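Local coordinates for protein pectinesterase (Sitophilus oryzae, PDB 4PMH) that hydrolyses the methyl esters of pectin to release methanol and probably helps the weevil digest plant cell walls, at residues S18-W30 and P261-T273. Sequence-based numbering, arbitrary orientation.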
loop_
_atom_site.group_PDB
_atom_site.type_symbol
_atom_site.label_atom_id
_atom_site.label_comp_id
_atom_site.label_asym_id
_atom_site.label_seq_id
_atom_site.Cartn_x
_atom_site.Cartn_y
_atom_site.Cartn_z
ATOM N N SER A 18 0.249 24.086 2.428
ATOM C CA SER A 18 -0.746 23.152 1.885
ATOM C C SER A 18 -0.872 23.221 0.375
ATOM O O SER A 18 -1.118 22.206 -0.259
ATOM C CB SER A 18 -2.133 23.346 2.528
ATOM O OG SER A 18 -2.789 24.506 2.041
ATOM N N ASN A 19 -0.683 24.409 -0.211
ATOM C CA ASN A 19 -0.796 24.565 -1.672
ATOM C C ASN A 19 0.270 23.777 -2.462
ATOM O O ASN A 19 0.108 23.550 -3.667
ATOM C CB ASN A 19 -0.748 26.054 -2.088
ATOM C CG ASN A 19 -1.891 26.872 -1.522
ATOM O OD1 ASN A 19 -1.674 27.895 -0.855
ATOM N ND2 ASN A 19 -3.116 26.441 -1.786
ATOM N N TYR A 20 1.349 23.358 -1.802
ATOM C CA TYR A 20 2.370 22.556 -2.475
ATOM C C TYR A 20 2.009 21.072 -2.491
ATOM O O TYR A 20 2.729 20.283 -3.100
ATOM C CB TYR A 20 3.754 22.724 -1.835
ATOM C CG TYR A 20 4.131 24.161 -1.551
ATOM C CD1 TYR A 20 3.823 25.189 -2.460
ATOM C CD2 TYR A 20 4.790 24.500 -0.368
ATOM C CE1 TYR A 20 4.156 26.509 -2.187
ATOM C CE2 TYR A 20 5.129 25.813 -0.090
ATOM C CZ TYR A 20 4.820 26.814 -1.000
ATOM O OH TYR A 20 5.167 28.122 -0.701
ATOM N N PHE A 21 0.917 20.694 -1.823
ATOM C CA PHE A 21 0.565 19.278 -1.664
ATOM C C PHE A 21 -0.868 19.036 -2.027
ATOM O O PHE A 21 -1.775 19.214 -1.217
ATOM C CB PHE A 21 0.830 18.850 -0.231
ATOM C CG PHE A 21 2.232 19.078 0.188
ATOM C CD1 PHE A 21 3.241 18.234 -0.246
ATOM C CD2 PHE A 21 2.558 20.173 0.976
ATOM C CE1 PHE A 21 4.548 18.442 0.146
ATOM C CE2 PHE A 21 3.863 20.400 1.360
ATOM C CZ PHE A 21 4.861 19.536 0.946
ATOM N N THR A 22 -1.061 18.609 -3.264
ATOM C CA THR A 22 -2.365 18.427 -3.849
ATOM C C THR A 22 -2.263 17.189 -4.748
ATOM O O THR A 22 -1.153 16.732 -5.052
ATOM C CB THR A 22 -2.753 19.645 -4.719
ATOM O OG1 THR A 22 -1.921 19.671 -5.885
ATOM C CG2 THR A 22 -2.573 20.938 -3.954
ATOM N N THR A 23 -3.393 16.668 -5.211
ATOM C CA THR A 23 -3.356 15.526 -6.127
ATOM C C THR A 23 -2.495 15.847 -7.342
ATOM O O THR A 23 -1.695 15.020 -7.775
ATOM C CB THR A 23 -4.759 15.087 -6.624
ATOM O OG1 THR A 23 -5.342 16.159 -7.389
ATOM C CG2 THR A 23 -5.676 14.697 -5.464
ATOM N N ALA A 24 -2.658 17.053 -7.880
ATOM C CA ALA A 24 -1.920 17.469 -9.069
ATOM C C ALA A 24 -0.411 17.495 -8.832
ATOM O O ALA A 24 0.400 17.204 -9.691
ATOM C CB ALA A 24 -2.402 18.846 -9.511
ATOM N N THR A 25 -0.058 17.875 -7.633
ATOM C CA THR A 25 1.293 18.049 -7.251
ATOM C C THR A 25 1.976 16.676 -7.046
ATOM O O THR A 25 3.062 16.415 -7.591
ATOM C CB THR A 25 1.253 19.012 -6.056
ATOM O OG1 THR A 25 1.641 20.329 -6.500
ATOM C CG2 THR A 25 2.043 18.575 -4.963
ATOM N N TYR A 26 1.307 15.782 -6.326
ATOM C CA TYR A 26 1.791 14.394 -6.156
ATOM C C TYR A 26 1.836 13.578 -7.471
ATOM O O TYR A 26 2.670 12.673 -7.646
ATOM C CB TYR A 26 0.945 13.697 -5.067
ATOM C CG TYR A 26 1.429 13.920 -3.660
ATOM C CD1 TYR A 26 1.069 15.053 -2.930
ATOM C CD2 TYR A 26 2.231 12.974 -3.030
ATOM C CE1 TYR A 26 1.527 15.255 -1.644
ATOM C CE2 TYR A 26 2.694 13.171 -1.747
ATOM C CZ TYR A 26 2.339 14.311 -1.060
ATOM O OH TYR A 26 2.794 14.482 0.212
ATOM N N LEU A 27 0.950 13.907 -8.412
ATOM C CA LEU A 27 0.895 13.242 -9.698
ATOM C C LEU A 27 2.102 13.563 -10.582
ATOM O O LEU A 27 2.455 12.771 -11.459
ATOM C CB LEU A 27 -0.407 13.599 -10.441
ATOM C CG LEU A 27 -1.693 12.887 -10.029
ATOM C CD1 LEU A 27 -2.902 13.617 -10.626
ATOM C CD2 LEU A 27 -1.668 11.424 -10.440
ATOM N N GLN A 28 2.721 14.721 -10.363
ATOM C CA GLN A 28 3.988 15.047 -10.998
ATOM C C GLN A 28 3.896 14.939 -12.517
ATOM O O GLN A 28 4.768 14.402 -13.161
ATOM C CB GLN A 28 5.099 14.132 -10.453
ATOM C CG GLN A 28 5.406 14.321 -8.982
ATOM C CD GLN A 28 6.238 13.176 -8.417
ATOM O OE1 GLN A 28 7.438 13.093 -8.670
ATOM N NE2 GLN A 28 5.602 12.286 -7.650
ATOM N N GLY A 29 2.804 15.427 -13.083
ATOM C CA GLY A 29 2.628 15.434 -14.534
ATOM C C GLY A 29 1.876 14.233 -15.075
ATOM O O GLY A 29 1.397 14.266 -16.215
ATOM N N TRP A 30 1.770 13.162 -14.292
ATOM C CA TRP A 30 0.967 12.029 -14.719
ATOM C C TRP A 30 -0.515 12.422 -14.754
ATOM O O TRP A 30 -1.032 13.022 -13.826
ATOM C CB TRP A 30 1.193 10.815 -13.816
ATOM C CG TRP A 30 0.300 9.656 -14.116
ATOM C CD1 TRP A 30 -0.160 9.251 -15.347
ATOM C CD2 TRP A 30 -0.243 8.735 -13.165
ATOM N NE1 TRP A 30 -0.953 8.130 -15.211
ATOM C CE2 TRP A 30 -1.017 7.792 -13.884
ATOM C CE3 TRP A 30 -0.142 8.607 -11.780
ATOM C CZ2 TRP A 30 -1.704 6.749 -13.249
ATOM C CZ3 TRP A 30 -0.809 7.558 -11.154
ATOM C CH2 TRP A 30 -1.580 6.650 -11.886
ATOM N N PRO A 261 14.849 10.311 0.833
ATOM C CA PRO A 261 14.994 11.708 1.312
ATOM C C PRO A 261 14.988 12.767 0.211
ATOM O O PRO A 261 14.597 13.896 0.451
ATOM C CB PRO A 261 16.335 11.697 2.053
ATOM C CG PRO A 261 17.041 10.482 1.564
ATOM C CD PRO A 261 15.952 9.474 1.337
ATOM N N HIS A 262 15.361 12.382 -1.004
ATOM C CA HIS A 262 15.381 13.302 -2.128
ATOM C C HIS A 262 14.058 13.318 -2.868
ATOM O O HIS A 262 13.861 14.115 -3.787
ATOM C CB HIS A 262 16.556 12.944 -3.048
ATOM C CG HIS A 262 17.862 12.893 -2.318
ATOM N ND1 HIS A 262 18.759 13.941 -2.313
ATOM C CD2 HIS A 262 18.389 11.947 -1.501
ATOM C CE1 HIS A 262 19.793 13.633 -1.550
ATOM N NE2 HIS A 262 19.595 12.429 -1.046
ATOM N N LYS A 263 13.139 12.451 -2.457
ATOM C CA LYS A 263 11.796 12.413 -3.033
ATOM C C LYS A 263 10.884 13.327 -2.217
ATOM O O LYS A 263 10.702 13.127 -1.019
ATOM C CB LYS A 263 11.264 10.963 -3.051
ATOM C CG LYS A 263 10.093 10.729 -3.996
ATOM C CD LYS A 263 9.539 9.298 -3.944
ATOM C CE LYS A 263 10.304 8.318 -4.803
ATOM N NZ LYS A 263 9.524 7.090 -5.127
ATOM N N MET A 264 10.306 14.320 -2.890
ATOM C CA MET A 264 9.380 15.263 -2.286
ATOM C C MET A 264 8.032 14.626 -1.940
ATOM O O MET A 264 7.418 14.945 -0.920
ATOM C CB MET A 264 9.109 16.411 -3.278
ATOM C CG MET A 264 9.558 17.795 -2.849
ATOM S SD MET A 264 8.538 19.052 -3.667
ATOM C CE MET A 264 7.795 19.897 -2.275
ATOM N N TYR A 265 7.554 13.789 -2.849
ATOM C CA TYR A 265 6.211 13.236 -2.794
ATOM C C TYR A 265 6.208 11.769 -2.390
ATOM O O TYR A 265 6.486 10.892 -3.209
ATOM C CB TYR A 265 5.529 13.417 -4.161
ATOM C CG TYR A 265 5.494 14.876 -4.568
ATOM C CD1 TYR A 265 4.698 15.767 -3.886
ATOM C CD2 TYR A 265 6.307 15.362 -5.582
ATOM C CE1 TYR A 265 4.671 17.118 -4.226
ATOM C CE2 TYR A 265 6.292 16.705 -5.926
ATOM C CZ TYR A 265 5.477 17.575 -5.244
ATOM O OH TYR A 265 5.457 18.914 -5.566
ATOM N N GLY A 266 5.860 11.518 -1.127
ATOM C CA GLY A 266 5.635 10.164 -0.639
ATOM C C GLY A 266 4.158 9.851 -0.696
ATOM O O GLY A 266 3.576 9.748 -1.779
ATOM N N TYR A 267 3.537 9.731 0.470
ATOM C CA TYR A 267 2.131 9.340 0.560
ATOM C C TYR A 267 1.236 10.577 0.776
ATOM O O TYR A 267 1.545 11.443 1.576
ATOM C CB TYR A 267 1.955 8.308 1.676
ATOM C CG TYR A 267 2.561 6.940 1.427
ATOM C CD1 TYR A 267 2.932 6.517 0.150
ATOM C CD2 TYR A 267 2.729 6.032 2.490
ATOM C CE1 TYR A 267 3.444 5.238 -0.072
ATOM C CE2 TYR A 267 3.234 4.766 2.273
ATOM C CZ TYR A 267 3.607 4.378 0.993
ATOM O OH TYR A 267 4.091 3.117 0.784
ATOM N N PHE A 268 0.152 10.664 0.015
ATOM C CA PHE A 268 -0.833 11.732 0.141
ATOM C C PHE A 268 -2.207 11.119 0.378
ATOM O O PHE A 268 -2.755 10.403 -0.492
ATOM C CB PHE A 268 -0.850 12.568 -1.133
ATOM C CG PHE A 268 -1.705 13.794 -1.056
ATOM C CD1 PHE A 268 -1.498 14.760 -0.098
ATOM C CD2 PHE A 268 -2.694 13.991 -1.983
ATOM C CE1 PHE A 268 -2.287 15.903 -0.056
ATOM C CE2 PHE A 268 -3.478 15.132 -1.966
ATOM C CZ PHE A 268 -3.282 16.083 -1.004
ATOM N N VAL A 269 -2.735 11.365 1.573
ATOM C CA VAL A 269 -4.054 10.899 1.979
ATOM C C VAL A 269 -4.998 12.108 1.995
ATOM O O VAL A 269 -4.788 13.048 2.774
ATOM C CB VAL A 269 -3.980 10.247 3.361
ATOM C CG1 VAL A 269 -5.363 9.869 3.833
ATOM C CG2 VAL A 269 -3.050 9.028 3.344
ATOM N N TYR A 270 -6.019 12.080 1.131
ATOM C CA TYR A 270 -6.886 13.231 0.857
ATOM C C TYR A 270 -8.372 12.833 0.786
ATOM O O TYR A 270 -8.723 11.871 0.120
ATOM C CB TYR A 270 -6.463 13.833 -0.467
ATOM C CG TYR A 270 -7.258 15.010 -0.971
ATOM C CD1 TYR A 270 -7.313 16.191 -0.255
ATOM C CD2 TYR A 270 -7.866 14.974 -2.221
ATOM C CE1 TYR A 270 -8.005 17.291 -0.733
ATOM C CE2 TYR A 270 -8.560 16.076 -2.710
ATOM C CZ TYR A 270 -8.628 17.228 -1.956
ATOM O OH TYR A 270 -9.328 18.318 -2.425
ATOM N N LYS A 271 -9.233 13.587 1.481
ATOM C CA LYS A 271 -10.661 13.333 1.544
ATOM C C LYS A 271 -10.932 11.868 1.896
ATOM O O LYS A 271 -11.818 11.243 1.340
ATOM C CB LYS A 271 -11.334 13.691 0.225
ATOM C CG LYS A 271 -11.101 15.113 -0.239
ATOM C CD LYS A 271 -11.800 16.100 0.665
ATOM C CE LYS A 271 -12.061 17.407 -0.060
ATOM N NZ LYS A 271 -12.346 18.501 0.894
ATOM N N SER A 272 -10.168 11.342 2.835
ATOM C CA SER A 272 -10.265 9.940 3.229
ATOM C C SER A 272 -10.731 9.817 4.691
ATOM O O SER A 272 -10.974 10.832 5.369
ATOM C CB SER A 272 -8.904 9.259 2.995
ATOM O OG SER A 272 -8.682 9.041 1.582
ATOM N N THR A 273 -10.899 8.575 5.152
ATOM C CA THR A 273 -11.310 8.293 6.495
ATOM C C THR A 273 -10.317 7.335 7.118
ATOM O O THR A 273 -9.927 6.327 6.505
ATOM C CB THR A 273 -12.701 7.645 6.491
ATOM O OG1 THR A 273 -13.658 8.580 5.951
ATOM C CG2 THR A 273 -13.133 7.234 7.894
HETATM O O HOH W 1 8.892 13.118 -5.546
#
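Y26 plugs its ring between F268 and Y265, pinning the short helix 23-27 to the outside of a right-handed parallel beta-helix, the pectinesterase fold. Helix 23-27 runs nearly antiparallel to strand 267-270, one strand of a long parallel sheet, with their axes 9.8 Å apart. The tight part is an aromatic cluster. F268 CB sits 3.4 Å from the centroid of the Y26 ring, almost exactly on the ring normal, a CH-pi contact. With chi1 at -173°, CG anti to N, the F268 ring lies alongside the Y26 ring; the planes are 17° apart but slid so far that they barely overlap. Over the opposite face of Y26 comes the edge of Y265, in a T-shaped pair whose centroids are 4.9 Å apart. At the foot of this wedge the Y26 hydroxyl is hydrogen-bonded to Q311 of the neighbouring strand 311-315. The far end of F268 meets the backbone of F21 to T23 leading into the helix, its CZ 3.5 Å from F21 O, the carbonyl that accepts a hydrogen bond from K315 NZ. T22 OG1 caps that helix by accepting from T25 N.

Beyond F268 the contact thins: T23 meets Y270 through a methyl alone, with CG2 3.9 Å from Y270 CD2. At the Y265 end, close packing gives way to a partly exposed, watered rim. One face of the Y265 ring lies over T25 O, and the Q28 side chain runs alongside the ring, CD 3.6 Å from Y265 CD2. A water there accepts from Y265 N and donates weakly to Q28 OE1. The other branch of the amide is held more firmly: Q28 NE2 donates to Y26 O at 3.0 Å, through a bond of 164°.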